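Local coordinates for protein cytochrome P450 (Novosphingobium aromaticivorans, PDB 3OFT) that is CYP101C1, a cytochrome P450 that binds haem (iron protoporphyrin IX) within the predominantly helical fold of its family, at residues D13-I16 and F17-P20; E23-Y26 and F27-W30; A247-L250 and A251-E255. One frame throughout, in Å; residues are numbered along the deposited sequence.

From the N terminus, the chain leaves strand 11-12, at the edge of the mixed sheet, and turns back on itself in contact 1, which closes a beta turn at residues 15-18. A few residues on, contact 2 starts helix 26-31. The two follow in series, neither nested nor crossed, yet they touch: Trp30 of contact 2 meets Phe14, Ile16 and Pro19 of contact 1, tying the loop to the helix. Contact 3 lies much later, where helix 221-252 ends and helix 254-262 begins. Its nearest atoms are about 5 Å from contact 2 without touching, and Tyr278 is a shared neighbour, meeting Phe27 and His249.

Contact 1 of 3, residues D13-I16 and F17-P20; sequences DFDI and FNPP
Asp15 to Asn18 form a type I beta turn, closed by a backbone bond from Asn18 N to Asp15 O of 3.0 Å that is bent to 137° at the hydrogen. Asp15 also reaches forward with its side chain: OD2 accepts a hydrogen bond from Phe17 N at 2.9 Å, the donor lying above the carboxylate plane rather than in it. This bond makes an Asx turn, for which aspartate is well suited, since its short side chain can curl over the amides that follow; having CG opposite the backbone N (chi1 176°) sets the carboxylate over the turn. OD2 has a second donor in Asn45 ND2, so two bonds grip one oxygen, and the same atom lies near the plane of the Phe17 ring, at its edge. One face of that ring is met by CG1 of Ile16, 4.3 Å from the centroid in a CH-pi contact, the two side chains lying side by side. Ile16 also touches His48 and Ile50 of strand 48-51. Phe14, on the same side of the loop as Ile16, meets the prolines: its CZ lies 3.5 Å from Pro19 CB, and Pro20 CD is more distant from CE1. Proline suits both places, because it has no amide hydrogen to satisfy and offers a compact, rigid hydrocarbon ring. Pro19 and Phe14 also touch Trp30 of helix 26-31. The chemistry thus divides: a carboxylate, probably ionised, takes bonds from Phe17 N and Asn45 ND2, while phenylalanine, isoleucine and proline fasten the loop to sheet and helix.

Contact 2 of 3, residues E23-Y26 and F27-W30; sequences EQDY and FAAW
Asp25 meets Ala28 through a capping hydrogen bond at the first turn of helix 26-31. As N-cap residue it accepts from Ala28 N with OD1 at 3.1 Å, nearly straight, the donor standing well above the carboxylate plane. Aspartate suits an N-cap because its short acidic side chain can supply the acceptor that the first turn of a helix lacks. Two backbone bonds carry the helix onward, Ala29 N to Asp25 O and Trp30 N to Tyr26 O. Ala28 CB also lies against the carboxylate, 3.4 Å from Asp25 OD2, and the small methyl probably lets the carboxylate lie close to the backbone.

Aromatic contacts gather on Tyr26. Swung opposite its own backbone N (chi1 165°), its ring lies between those of Phe27 and Trp30. Towards Phe27 it presents an edge in a T-shaped pair, with centroids 5.3 Å apart and planes at 82°; Tyr26 CD2 comes over the rim of the Phe27 face. Trp30, one helical turn later, brings CD1 over a face of the tyrosine, 3.4 Å from CZ, with the planes inclined at 48°. Phe27 passes the cluster on to Tyr278, again edge-to-face, and Trp30 passes it to strand 303-307.

Large aromatic residues suit these buried positions because each can offer both an edge and a face. The chemistry implies a helix start fixed at two points: the carboxylate, probably ionised and favoured by the helix dipole, secures the exposed flank, and the rings anchor the buried one.

Contact 3 of 3, residues A247-L250 and A251-E255; sequences ALHL and ARHPE
His249 and His253, one turn apart, lay their imidazoles over each other in an offset stack, centroids 3.9 Å apart and planes at 11°. ND1 of His253 sits over the rim of the His249 face and also donates to His249 O at 2.9 Å, a bond lying in the plane of its own ring. That bond fixes the ring's rotation, while His253 N gives weak bonds to His249 O and Leu250 O as the helix ends. Histidine suits this place by combining a flat face with a ring N-H that bonds a carbonyl near the helix end. Beside it, Leu248 CD1 lies 3.5 Å from Arg252 NE, resting against one face of the guanidinium and the nearby CD.

In the second shell, His249 is held by both ring nitrogens: ND1 bonds Tyr278 OH and NE2 bonds Asp256 OD1, which steadies the His249 side of the stack. His253 leaves helical geometry and occupies the N-cap position of helix 254-262, followed by Pro254, whose missing amide hydrogen costs little there.

Further out, the end of helix 221-252 packs Leu248 and Ala251 against strands 369-371 and 386-394, and Leu250 against helix 348-365.

Contact 1 of 3, residues D13-I16 and F17-P20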
# COMPACT_ATOMS: atom_id res chain seq x y z
N ASP A 13 -18.11 17.89 2.84
CA ASP A 13 -16.96 18.38 3.59
C ASP A 13 -16.04 17.23 4.06
O ASP A 13 -15.11 17.44 4.86
CB ASP A 13 -17.44 19.24 4.75
CG ASP A 13 -18.19 18.44 5.78
OD1 ASP A 13 -18.45 18.98 6.89
OD2 ASP A 13 -18.55 17.28 5.48
N PHE A 14 -16.29 16.03 3.55
CA PHE A 14 -15.45 14.84 3.79
C PHE A 14 -13.94 15.11 3.86
O PHE A 14 -13.35 15.54 2.87
CB PHE A 14 -15.74 13.81 2.69
CG PHE A 14 -15.35 12.39 3.05
CD1 PHE A 14 -16.28 11.53 3.66
CD2 PHE A 14 -14.08 11.90 2.74
CE1 PHE A 14 -15.95 10.22 3.95
CE2 PHE A 14 -13.72 10.58 3.07
CZ PHE A 14 -14.69 9.73 3.65
N ASP A 15 -13.32 14.83 5.02
CA ASP A 15 -11.88 14.97 5.23
C ASP A 15 -11.21 13.61 5.02
O ASP A 15 -11.35 12.72 5.86
CB ASP A 15 -11.60 15.45 6.66
CG ASP A 15 -10.11 15.53 6.98
OD1 ASP A 15 -9.85 15.89 8.15
OD2 ASP A 15 -9.20 15.25 6.14
N ILE A 16 -10.47 13.46 3.92
CA ILE A 16 -9.82 12.17 3.61
C ILE A 16 -8.81 11.66 4.65
O ILE A 16 -8.55 10.44 4.74
CB ILE A 16 -9.23 12.19 2.18
CG1 ILE A 16 -8.11 13.24 2.12
CG2 ILE A 16 -10.40 12.39 1.19
CD1 ILE A 16 -7.73 13.73 0.71
N PHE A 17 -8.27 12.58 5.45
CA PHE A 17 -7.35 12.22 6.52
C PHE A 17 -8.05 11.72 7.78
O PHE A 17 -7.43 11.03 8.58
CB PHE A 17 -6.37 13.37 6.83
CG PHE A 17 -5.49 13.73 5.65
CD1 PHE A 17 -4.45 12.89 5.27
CD2 PHE A 17 -5.73 14.89 4.91
CE1 PHE A 17 -3.64 13.21 4.18
CE2 PHE A 17 -4.92 15.22 3.81
CZ PHE A 17 -3.87 14.38 3.44
N ASN A 18 -9.32 12.08 7.99
CA ASN A 18 -10.08 11.54 9.11
C ASN A 18 -11.56 11.36 8.76
O ASN A 18 -12.41 12.13 9.20
CB ASN A 18 -9.85 12.24 10.47
CG ASN A 18 -9.32 13.66 10.36
OD1 ASN A 18 -8.14 13.89 10.06
ND2 ASN A 18 -10.18 14.63 10.65
N PRO A 19 -11.87 10.35 7.93
CA PRO A 19 -13.27 10.12 7.61
C PRO A 19 -14.09 9.84 8.89
O PRO A 19 -13.59 9.21 9.83
CB PRO A 19 -13.22 8.91 6.68
CG PRO A 19 -11.83 8.95 6.07
CD PRO A 19 -10.96 9.45 7.19
N PRO A 20 -15.32 10.38 8.97
CA PRO A 20 -16.13 10.15 10.19
C PRO A 20 -16.32 8.66 10.50
O PRO A 20 -16.70 7.89 9.62
CB PRO A 20 -17.46 10.82 9.82
CG PRO A 20 -16.97 12.02 8.95
CD PRO A 20 -15.96 11.34 8.05

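Contact 2 of 3, residues E23-Y26 and F27-W30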
# COMPACT_ATOMS: atom_id res chain seq x y z
N GLU A 23 -12.00 5.61 12.87
CA GLU A 23 -11.30 4.95 13.96
C GLU A 23 -11.93 3.63 14.39
O GLU A 23 -11.23 2.77 14.88
CB GLU A 23 -11.08 5.91 15.14
CG GLU A 23 -10.20 7.08 14.70
CD GLU A 23 -10.15 8.22 15.68
OE1 GLU A 23 -10.46 8.01 16.88
OE2 GLU A 23 -9.80 9.34 15.24
N GLN A 24 -13.24 3.49 14.19
CA GLN A 24 -13.91 2.21 14.44
C GLN A 24 -13.80 1.24 13.26
O GLN A 24 -13.57 0.06 13.48
CB GLN A 24 -15.40 2.38 14.85
CG GLN A 24 -15.80 3.72 15.58
CD GLN A 24 -14.78 4.25 16.57
OE1 GLN A 24 -14.08 3.49 17.26
NE2 GLN A 24 -14.68 5.56 16.65
N ASP A 25 -13.98 1.73 12.02
CA ASP A 25 -14.08 0.87 10.82
C ASP A 25 -13.74 1.77 9.61
O ASP A 25 -14.51 2.66 9.27
CB ASP A 25 -15.52 0.34 10.70
CG ASP A 25 -15.71 -0.73 9.60
OD1 ASP A 25 -14.90 -0.86 8.66
OD2 ASP A 25 -16.77 -1.41 9.66
N TYR A 26 -12.56 1.56 9.03
CA TYR A 26 -12.08 2.33 7.85
C TYR A 26 -13.00 2.13 6.67
O TYR A 26 -13.34 3.10 6.00
CB TYR A 26 -10.60 1.98 7.50
CG TYR A 26 -10.15 2.44 6.12
CD1 TYR A 26 -9.46 3.65 5.95
CD2 TYR A 26 -10.44 1.67 4.98
CE1 TYR A 26 -9.10 4.11 4.68
CE2 TYR A 26 -10.07 2.11 3.70
CZ TYR A 26 -9.38 3.31 3.56
OH TYR A 26 -9.05 3.72 2.29
N PHE A 27 -13.41 0.88 6.43
CA PHE A 27 -14.25 0.47 5.31
C PHE A 27 -15.65 1.08 5.39
O PHE A 27 -16.12 1.70 4.44
CB PHE A 27 -14.26 -1.07 5.26
CG PHE A 27 -12.87 -1.66 5.25
CD1 PHE A 27 -12.09 -1.54 4.10
CD2 PHE A 27 -12.28 -2.18 6.42
CE1 PHE A 27 -10.77 -2.03 4.08
CE2 PHE A 27 -10.95 -2.64 6.42
CZ PHE A 27 -10.20 -2.56 5.24
N ALA A 28 -16.29 0.96 6.54
CA ALA A 28 -17.61 1.56 6.70
C ALA A 28 -17.51 3.11 6.52
O ALA A 28 -18.40 3.72 5.91
CB ALA A 28 -18.18 1.22 8.08
N ALA A 29 -16.46 3.73 7.06
CA ALA A 29 -16.29 5.21 6.96
C ALA A 29 -16.28 5.72 5.51
O ALA A 29 -16.92 6.73 5.19
CB ALA A 29 -15.06 5.68 7.73
N TRP A 30 -15.54 5.04 4.64
CA TRP A 30 -15.49 5.36 3.21
C TRP A 30 -16.76 5.00 2.48
O TRP A 30 -17.23 5.76 1.62
CB TRP A 30 -14.30 4.62 2.60
CG TRP A 30 -13.07 5.45 2.72
CD1 TRP A 30 -12.06 5.34 3.66
CD2 TRP A 30 -12.76 6.58 1.92
NE1 TRP A 30 -11.12 6.35 3.45
CE2 TRP A 30 -11.53 7.11 2.38
CE3 TRP A 30 -13.41 7.20 0.83
CZ2 TRP A 30 -10.91 8.23 1.77
CZ3 TRP A 30 -12.80 8.32 0.24
CH2 TRP A 30 -11.57 8.81 0.71

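Contact 3 of 3, residues A247-L250 and A251-E255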
# COMPACT_ATOMS: atom_id res chain seq x y z
N ALA A 247 -4.45 -10.25 9.53
CA ALA A 247 -4.47 -10.79 10.92
C ALA A 247 -5.79 -10.48 11.63
O ALA A 247 -6.28 -11.33 12.38
CB ALA A 247 -3.29 -10.25 11.76
N LEU A 248 -6.30 -9.27 11.43
CA LEU A 248 -7.59 -8.84 12.03
C LEU A 248 -8.71 -9.78 11.53
O LEU A 248 -9.48 -10.32 12.34
CB LEU A 248 -7.91 -7.40 11.66
CG LEU A 248 -9.31 -6.91 12.07
CD1 LEU A 248 -9.55 -7.12 13.61
CD2 LEU A 248 -9.44 -5.43 11.70
N HIS A 249 -8.74 -10.00 10.21
CA HIS A 249 -9.70 -10.94 9.63
C HIS A 249 -9.66 -12.30 10.31
O HIS A 249 -10.74 -12.81 10.74
CB HIS A 249 -9.51 -11.12 8.11
CG HIS A 249 -10.46 -12.14 7.54
ND1 HIS A 249 -11.69 -11.79 7.03
CD2 HIS A 249 -10.40 -13.49 7.46
CE1 HIS A 249 -12.33 -12.88 6.62
NE2 HIS A 249 -11.57 -13.92 6.88
N LEU A 250 -8.47 -12.90 10.39
CA LEU A 250 -8.32 -14.22 10.98
C LEU A 250 -8.75 -14.23 12.45
O LEU A 250 -9.43 -15.18 12.87
CB LEU A 250 -6.89 -14.75 10.85
CG LEU A 250 -6.39 -14.99 9.42
CD1 LEU A 250 -4.85 -15.26 9.41
CD2 LEU A 250 -7.13 -16.20 8.82
N ALA A 251 -8.35 -13.21 13.21
CA ALA A 251 -8.76 -13.10 14.64
C ALA A 251 -10.29 -13.05 14.80
O ALA A 251 -10.84 -13.66 15.74
CB ALA A 251 -8.12 -11.86 15.30
N ARG A 252 -10.95 -12.38 13.86
CA ARG A 252 -12.40 -12.22 13.87
C ARG A 252 -13.12 -13.40 13.22
O ARG A 252 -14.33 -13.55 13.41
CB ARG A 252 -12.78 -10.93 13.14
CG ARG A 252 -12.70 -9.68 13.96
CD ARG A 252 -13.01 -8.47 13.11
NE ARG A 252 -13.07 -7.26 13.93
CZ ARG A 252 -13.09 -6.02 13.45
NH1 ARG A 252 -13.04 -5.80 12.15
NH2 ARG A 252 -13.15 -4.99 14.28
N HIS A 253 -12.40 -14.24 12.47
CA HIS A 253 -12.99 -15.40 11.74
C HIS A 253 -12.29 -16.68 12.10
O HIS A 253 -11.49 -17.23 11.31
CB HIS A 253 -12.95 -15.18 10.22
CG HIS A 253 -13.83 -14.07 9.76
ND1 HIS A 253 -13.43 -12.75 9.78
CD2 HIS A 253 -15.10 -14.07 9.30
CE1 HIS A 253 -14.41 -11.98 9.34
NE2 HIS A 253 -15.43 -12.76 9.03
N PRO A 254 -12.50 -17.16 13.35
CA PRO A 254 -11.90 -18.41 13.74
C PRO A 254 -12.21 -19.53 12.73
O PRO A 254 -11.37 -20.38 12.55
CB PRO A 254 -12.59 -18.73 15.07
CG PRO A 254 -13.85 -17.92 15.04
CD PRO A 254 -13.38 -16.64 14.41
N GLU A 255 -13.38 -19.51 12.09
CA GLU A 255 -13.66 -20.52 11.03
C GLU A 255 -12.66 -20.46 9.87
O GLU A 255 -12.35 -21.51 9.27
CB GLU A 255 -15.10 -20.43 10.50
CG GLU A 255 -15.43 -19.21 9.57
CD GLU A 255 -15.76 -17.90 10.31
OE1 GLU A 255 -15.40 -17.74 11.49
OE2 GLU A 255 -16.40 -17.00 9.71